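Local atomic coordinates of cytosol aminopeptidase (PDB entry 3IJ3), a protein that probably acts as a manganese-dependent metalloaminopeptidase of the M17 family, removing residues from the amino ends of peptides. Residues P373-N378 with P444-D449; Q384-A389 with F474-Q479. All blocks are in the same frame, centred on the assembly; numbering follows the deposited sequence. Where two conformers were deposited one is given.

Interaction 1: P373-N378 with P444-D449; sequences PALFAN and PWAHFD
Ala374 to Ala377 run antiparallel to Trp445 to Asp449, the strand axes 4.6 Å apart and their directions 159° from each other. Ala374 with Asp449 and Phe376 with His447 are the hydrogen-bonded pairs, each joined in both directions; His447 N reaches Phe376 O at 2.8 Å. Beyond them Asn378 closes the end of the pairing: its N bonds to Trp445 O, while its OD1 takes Trp445 N at 2.9 Å, the donor lying above the amide plane. CG of Asn378 sits between its backbone N and carbonyl carbon (chi1 68°), which brings the amide back to Trp445, and ND2 is held by Ile443 O.

On one sheet face, Leu375 CD1 sits over the face of the Phe448 ring, 4.0 Å from its centroid, a CH-pi contact, and also touches Ala446 CB. On the other, Phe376 and His447 lie side by side and CD2 meets CD2 at 3.5 Å, the ring planes 39° apart. His447 ND1 bonds to Asp356 OD1 and Trp445 NE1 to Asp356 OD2, which should restrain how the two rings are turned. The pairing places 374-377 beside 445-454 in the mixed central sheet of the M17 catalytic domain, flanked by helices 380-393 and 427-436.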
loop_
_atom_site.group_PDB
_atom_site.type_symbol
_atom_site.label_atom_id
_atom_site.label_comp_id
_atom_site.label_asym_id
_atom_site.label_seq_id
_atom_site.Cartn_x
_atom_site.Cartn_y
_atom_site.Cartn_z
ATOM N N PRO A 373 11.731 -26.653 8.660
ATOM C CA PRO A 373 10.811 -26.549 9.811
ATOM C C PRO A 373 11.470 -26.023 11.066
ATOM O O PRO A 373 12.613 -26.387 11.363
ATOM C CB PRO A 373 10.413 -27.996 10.055
ATOM C CG PRO A 373 10.518 -28.646 8.696
ATOM C CD PRO A 373 11.655 -27.977 8.013
ATOM N N ALA A 374 10.759 -25.159 11.781
ATOM C CA ALA A 374 11.208 -24.630 13.042
ATOM C C ALA A 374 10.752 -25.520 14.179
ATOM O O ALA A 374 9.585 -25.913 14.249
ATOM C CB ALA A 374 10.638 -23.229 13.252
ATOM N N LEU A 375 11.677 -25.808 15.081
ATOM C CA LEU A 375 11.416 -26.595 16.275
ATOM C C LEU A 375 11.559 -25.745 17.505
ATOM O O LEU A 375 12.563 -25.021 17.664
ATOM C CB LEU A 375 12.424 -27.736 16.415
ATOM C CG LEU A 375 12.507 -28.491 17.766
ATOM C CD1 LEU A 375 11.191 -29.293 18.088
ATOM C CD2 LEU A 375 13.717 -29.429 17.801
ATOM N N PHE A 376 10.555 -25.797 18.360
ATOM C CA PHE A 376 10.623 -25.202 19.685
ATOM C C PHE A 376 10.413 -26.343 20.681
ATOM O O PHE A 376 9.582 -27.226 20.469
ATOM C CB PHE A 376 9.538 -24.154 19.928
ATOM C CG PHE A 376 9.626 -22.938 19.039
ATOM C CD1 PHE A 376 10.224 -21.763 19.504
ATOM C CD2 PHE A 376 9.137 -22.968 17.734
ATOM C CE1 PHE A 376 10.284 -20.633 18.691
ATOM C CE2 PHE A 376 9.206 -21.837 16.918
ATOM C CZ PHE A 376 9.748 -20.680 17.395
ATOM N N ALA A 377 11.129 -26.310 21.800
ATOM C CA ALA A 377 10.931 -27.320 22.817
ATOM C C ALA A 377 11.217 -26.733 24.194
ATOM O O ALA A 377 12.156 -25.950 24.369
ATOM C CB ALA A 377 11.787 -28.553 22.558
ATOM N N ASN A 378 10.384 -27.114 25.157
ATOM C CA ASN A 378 10.502 -26.622 26.526
ATOM C C ASN A 378 11.526 -27.337 27.371
ATOM O O ASN A 378 11.783 -26.913 28.512
ATOM C CB ASN A 378 9.153 -26.596 27.238
ATOM C CG ASN A 378 8.591 -27.973 27.513
ATOM O OD1 ASN A 378 9.159 -28.982 27.101
ATOM N ND2 ASN A 378 7.442 -28.022 28.219
ATOM N N PRO A 444 7.377 -32.778 28.835
ATOM C CA PRO A 444 8.219 -32.577 27.630
ATOM C C PRO A 444 7.335 -32.253 26.431
ATOM O O PRO A 444 6.407 -33.004 26.119
ATOM C CB PRO A 444 8.932 -33.925 27.474
ATOM C CG PRO A 444 8.929 -34.487 28.820
ATOM C CD PRO A 444 7.621 -34.103 29.426
ATOM N N TRP A 445 7.610 -31.120 25.799
ATOM C CA TRP A 445 6.783 -30.619 24.683
ATOM C C TRP A 445 7.611 -30.031 23.549
ATOM O O TRP A 445 8.496 -29.187 23.779
ATOM C CB TRP A 445 5.801 -29.564 25.255
ATOM C CG TRP A 445 5.137 -28.695 24.237
ATOM C CD1 TRP A 445 4.274 -29.081 23.240
ATOM C CD2 TRP A 445 5.255 -27.266 24.135
ATOM N NE1 TRP A 445 3.873 -27.969 22.497
ATOM C CE2 TRP A 445 4.459 -26.849 23.038
ATOM C CE3 TRP A 445 5.965 -26.298 24.859
ATOM C CZ2 TRP A 445 4.357 -25.510 22.652
ATOM C CZ3 TRP A 445 5.860 -24.940 24.448
ATOM C CH2 TRP A 445 5.065 -24.584 23.355
ATOM N N ALA A 446 7.307 -30.462 22.318
ATOM C CA ALA A 446 7.957 -29.965 21.124
ATOM C C ALA A 446 6.860 -29.400 20.215
ATOM O O ALA A 446 5.787 -30.007 20.070
ATOM C CB ALA A 446 8.743 -31.087 20.370
ATOM N N HIS A 447 7.131 -28.233 19.653
ATOM C CA HIS A 447 6.224 -27.543 18.731
ATOM C C HIS A 447 6.964 -27.320 17.429
ATOM O O HIS A 447 8.060 -26.735 17.415
ATOM C CB HIS A 447 5.799 -26.215 19.349
ATOM C CG HIS A 447 5.253 -25.219 18.373
ATOM N ND1 HIS A 447 4.000 -25.329 17.809
ATOM C CD2 HIS A 447 5.764 -24.047 17.927
ATOM C CE1 HIS A 447 3.801 -24.310 16.997
ATOM N NE2 HIS A 447 4.840 -23.502 17.073
ATOM N N PHE A 448 6.346 -27.764 16.337
ATOM C CA PHE A 448 6.892 -27.622 15.024
ATOM C C PHE A 448 6.084 -26.626 14.195
ATOM O O PHE A 448 4.834 -26.759 14.082
ATOM C CB PHE A 448 6.894 -28.952 14.255
ATOM C CG PHE A 448 7.940 -29.898 14.703
ATOM C CD1 PHE A 448 9.197 -29.866 14.131
ATOM C CD2 PHE A 448 7.686 -30.820 15.695
ATOM C CE1 PHE A 448 10.180 -30.747 14.558
ATOM C CE2 PHE A 448 8.676 -31.712 16.117
ATOM C CZ PHE A 448 9.906 -31.666 15.554
ATOM N N ASP A 449 6.770 -25.619 13.666
ATOM C CA ASP A 449 6.167 -24.658 12.734
ATOM C C ASP A 449 6.674 -25.116 11.378
ATOM O O ASP A 449 7.899 -25.176 11.136
ATOM C CB ASP A 449 6.588 -23.226 13.005
ATOM C CG ASP A 449 5.931 -22.654 14.224
ATOM O OD1 ASP A 449 4.778 -23.028 14.483
ATOM O OD2 ASP A 449 6.570 -21.815 14.913
#

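Interaction 2: Q384-A389 with F474-Q479; sequences QALIDA and FHYLEQ
Tyr476 turns its ring out across the gap by a chi1 of 166°, which sets CG opposite the backbone N and brings the side chain against Ala385 and Leu386 of the other helix. CG of His475 is likewise opposite its backbone N (chi1 173°), and its ring is carried towards Ala389. This is helix-helix packing within the catalytic part of the M17 fold, between helix 380-393 and the C-terminal helix 470-481. The axes of the two short segments pass 8.8 Å apart with their N-to-C directions at 115°, so the helices cross steeply and meet over a small patch, 224 Å² counting both sides.

Two alanines one turn apart, Ala385 and Ala389, face the partner helix, and their small methyls let it come close. The nearest CA atoms, those of Ala389 and Tyr476, are 5.6 Å apart. Tyr476 makes the largest single contribution. Ala385 CB comes in obliquely at Tyr476 CD1 and CE1, 3.5 Å from Tyr476 CE1. Leu386 reaches the base of the same side chain with one branch, CD2, which is 3.7 Å from Tyr476 CB. All these contacts are apolar. Tyr476 also packs on Leu382 of helix 380-393 and on Leu353 at the start of strand 353-359, which joins the helix pair to the central sheet. Farther along helix 380-393, His475 also touches Lys392 and Thr393, and His475 CD2 stands 3.6 Å from Ala389 CB.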
loop_
_atom_site.group_PDB
_atom_site.type_symbol
_atom_site.label_atom_id
_atom_site.label_comp_id
_atom_site.label_asym_id
_atom_site.label_seq_id
_atom_site.Cartn_x
_atom_site.Cartn_y
_atom_site.Cartn_z
ATOM N N GLN A 384 17.530 -31.476 21.686
ATOM C CA GLN A 384 18.791 -32.036 21.197
ATOM C C GLN A 384 18.583 -33.397 20.541
ATOM O O GLN A 384 19.186 -33.681 19.510
ATOM C CB GLN A 384 19.820 -32.131 22.325
ATOM C CG GLN A 384 20.230 -30.772 22.937
ATOM C CD GLN A 384 20.923 -29.854 21.961
ATOM O OE1 GLN A 384 20.882 -28.630 22.118
ATOM N NE2 GLN A 384 21.562 -30.428 20.945
ATOM N N ALA A 385 17.703 -34.218 21.117
ATOM C CA ALA A 385 17.433 -35.556 20.573
ATOM C C ALA A 385 16.761 -35.452 19.196
ATOM O O ALA A 385 17.059 -36.223 18.278
ATOM C CB ALA A 385 16.576 -36.374 21.560
ATOM N N LEU A 386 15.883 -34.464 19.044
ATOM C CA LEU A 386 15.195 -34.242 17.753
ATOM C C LEU A 386 16.186 -33.700 16.719
ATOM O O LEU A 386 16.108 -34.053 15.524
ATOM C CB LEU A 386 13.984 -33.323 17.926
ATOM C CG LEU A 386 12.760 -33.966 18.596
ATOM C CD1 LEU A 386 11.727 -32.953 19.168
ATOM C CD2 LEU A 386 12.118 -34.938 17.621
ATOM N N ILE A 387 17.103 -32.832 17.168
ATOM C CA ILE A 387 18.150 -32.321 16.291
ATOM C C ILE A 387 19.022 -33.494 15.807
ATOM O O ILE A 387 19.316 -33.584 14.618
ATOM C CB ILE A 387 18.988 -31.216 16.959
ATOM C CG1 ILE A 387 18.148 -29.921 17.061
ATOM C CG2 ILE A 387 20.278 -30.953 16.146
ATOM C CD1 ILE A 387 18.695 -28.910 18.049
ATOM N N ASP A 388 19.426 -34.370 16.727
ATOM C CA ASP A 388 20.212 -35.576 16.367
ATOM C C ASP A 388 19.465 -36.439 15.346
ATOM O O ASP A 388 20.055 -36.912 14.360
ATOM C CB ASP A 388 20.507 -36.431 17.605
ATOM C CG ASP A 388 21.532 -35.795 18.547
ATOM O OD1 ASP A 388 22.224 -34.847 18.124
ATOM O OD2 ASP A 388 21.654 -36.280 19.711
ATOM N N ALA A 389 18.165 -36.643 15.589
ATOM C CA ALA A 389 17.319 -37.429 14.681
ATOM C C ALA A 389 17.257 -36.783 13.294
ATOM O O ALA A 389 17.232 -37.479 12.279
ATOM C CB ALA A 389 15.883 -37.596 15.274
ATOM N N PHE A 474 9.755 -39.391 13.838
ATOM C CA PHE A 474 9.541 -40.825 13.976
ATOM C C PHE A 474 10.800 -41.563 14.411
ATOM O O PHE A 474 10.743 -42.498 15.234
ATOM C CB PHE A 474 8.931 -41.466 12.715
ATOM C CG PHE A 474 8.506 -42.876 12.942
ATOM C CD1 PHE A 474 7.382 -43.156 13.702
ATOM C CD2 PHE A 474 9.237 -43.936 12.430
ATOM C CE1 PHE A 474 7.000 -44.464 13.978
ATOM C CE2 PHE A 474 8.844 -45.249 12.684
ATOM C CZ PHE A 474 7.703 -45.500 13.460
ATOM N N HIS A 475 11.947 -41.195 13.836
ATOM C CA HIS A 475 13.221 -41.788 14.234
ATOM C C HIS A 475 13.427 -41.597 15.751
ATOM O O HIS A 475 13.794 -42.538 16.475
ATOM C CB HIS A 475 14.374 -41.161 13.442
ATOM C CG HIS A 475 15.725 -41.597 13.894
ATOM N ND1 HIS A 475 16.391 -42.661 13.323
ATOM C CD2 HIS A 475 16.534 -41.120 14.866
ATOM C CE1 HIS A 475 17.550 -42.828 13.940
ATOM N NE2 HIS A 475 17.656 -41.910 14.884
ATOM N N TYR A 476 13.214 -40.374 16.223
ATOM C CA TYR A 476 13.318 -40.063 17.640
ATOM C C TYR A 476 12.407 -40.992 18.481
ATOM O O TYR A 476 12.844 -41.585 19.472
ATOM C CB TYR A 476 12.983 -38.567 17.911
ATOM C CG TYR A 476 12.763 -38.337 19.374
ATOM C CD1 TYR A 476 13.826 -38.360 20.251
ATOM C CD2 TYR A 476 11.494 -38.237 19.896
ATOM C CE1 TYR A 476 13.634 -38.218 21.602
ATOM C CE2 TYR A 476 11.288 -38.085 21.256
ATOM C CZ TYR A 476 12.368 -38.080 22.103
ATOM O OH TYR A 476 12.195 -37.968 23.458
ATOM N N LEU A 477 11.144 -41.131 18.070
ATOM C CA LEU A 477 10.204 -41.975 18.794
ATOM C C LEU A 477 10.635 -43.441 18.841
ATOM O O LEU A 477 10.507 -44.096 19.870
ATOM C CB LEU A 477 8.792 -41.853 18.213
ATOM C CG LEU A 477 8.163 -40.463 18.319
ATOM C CD1 LEU A 477 6.791 -40.446 17.609
ATOM C CD2 LEU A 477 8.012 -40.033 19.788
ATOM N N GLU A 478 11.158 -43.947 17.738
ATOM C CA GLU A 478 11.639 -45.323 17.717
ATOM C C GLU A 478 12.824 -45.512 18.652
ATOM O O GLU A 478 12.911 -46.520 19.352
ATOM C CB GLU A 478 12.016 -45.769 16.305
ATOM C CG GLU A 478 10.830 -46.073 15.420
ATOM C CD GLU A 478 11.229 -46.931 14.219
ATOM O OE1 GLU A 478 12.172 -46.534 13.493
ATOM O OE2 GLU A 478 10.591 -48.000 14.019
ATOM N N GLN A 479 13.736 -44.554 18.649
ATOM C CA GLN A 479 14.900 -44.610 19.533
ATOM C C GLN A 479 14.498 -44.527 21.005
ATOM O O GLN A 479 15.060 -45.233 21.844
ATOM C CB GLN A 479 15.874 -43.472 19.214
ATOM C CG GLN A 479 16.564 -43.610 17.855
ATOM C CD GLN A 479 17.468 -44.828 17.768
ATOM O OE1 GLN A 479 17.309 -45.687 16.881
ATOM N NE2 GLN A 479 18.381 -44.943 18.707
#

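The centres of interactions 1 and 2 are 13 Å apart, and both lie on the same side of the chain's centre. Strand 374-377 runs on into helix 380-393, while strand 445-454 precedes helix 470-481, so their segments alternate along the chain: 373-378, 384-389, 444-449, 474-479. Leu386 belongs to interaction 2 but joins the two: its CD1 packs 3.7 Å from Ala446 CB and 3.9 Å from Leu375 CD1, while its other methyl serves the helix contact. Apolar packing therefore links the central sheet, through helix 380-393, to the C-terminal helix, tying the chain's end to the catalytic domain's core.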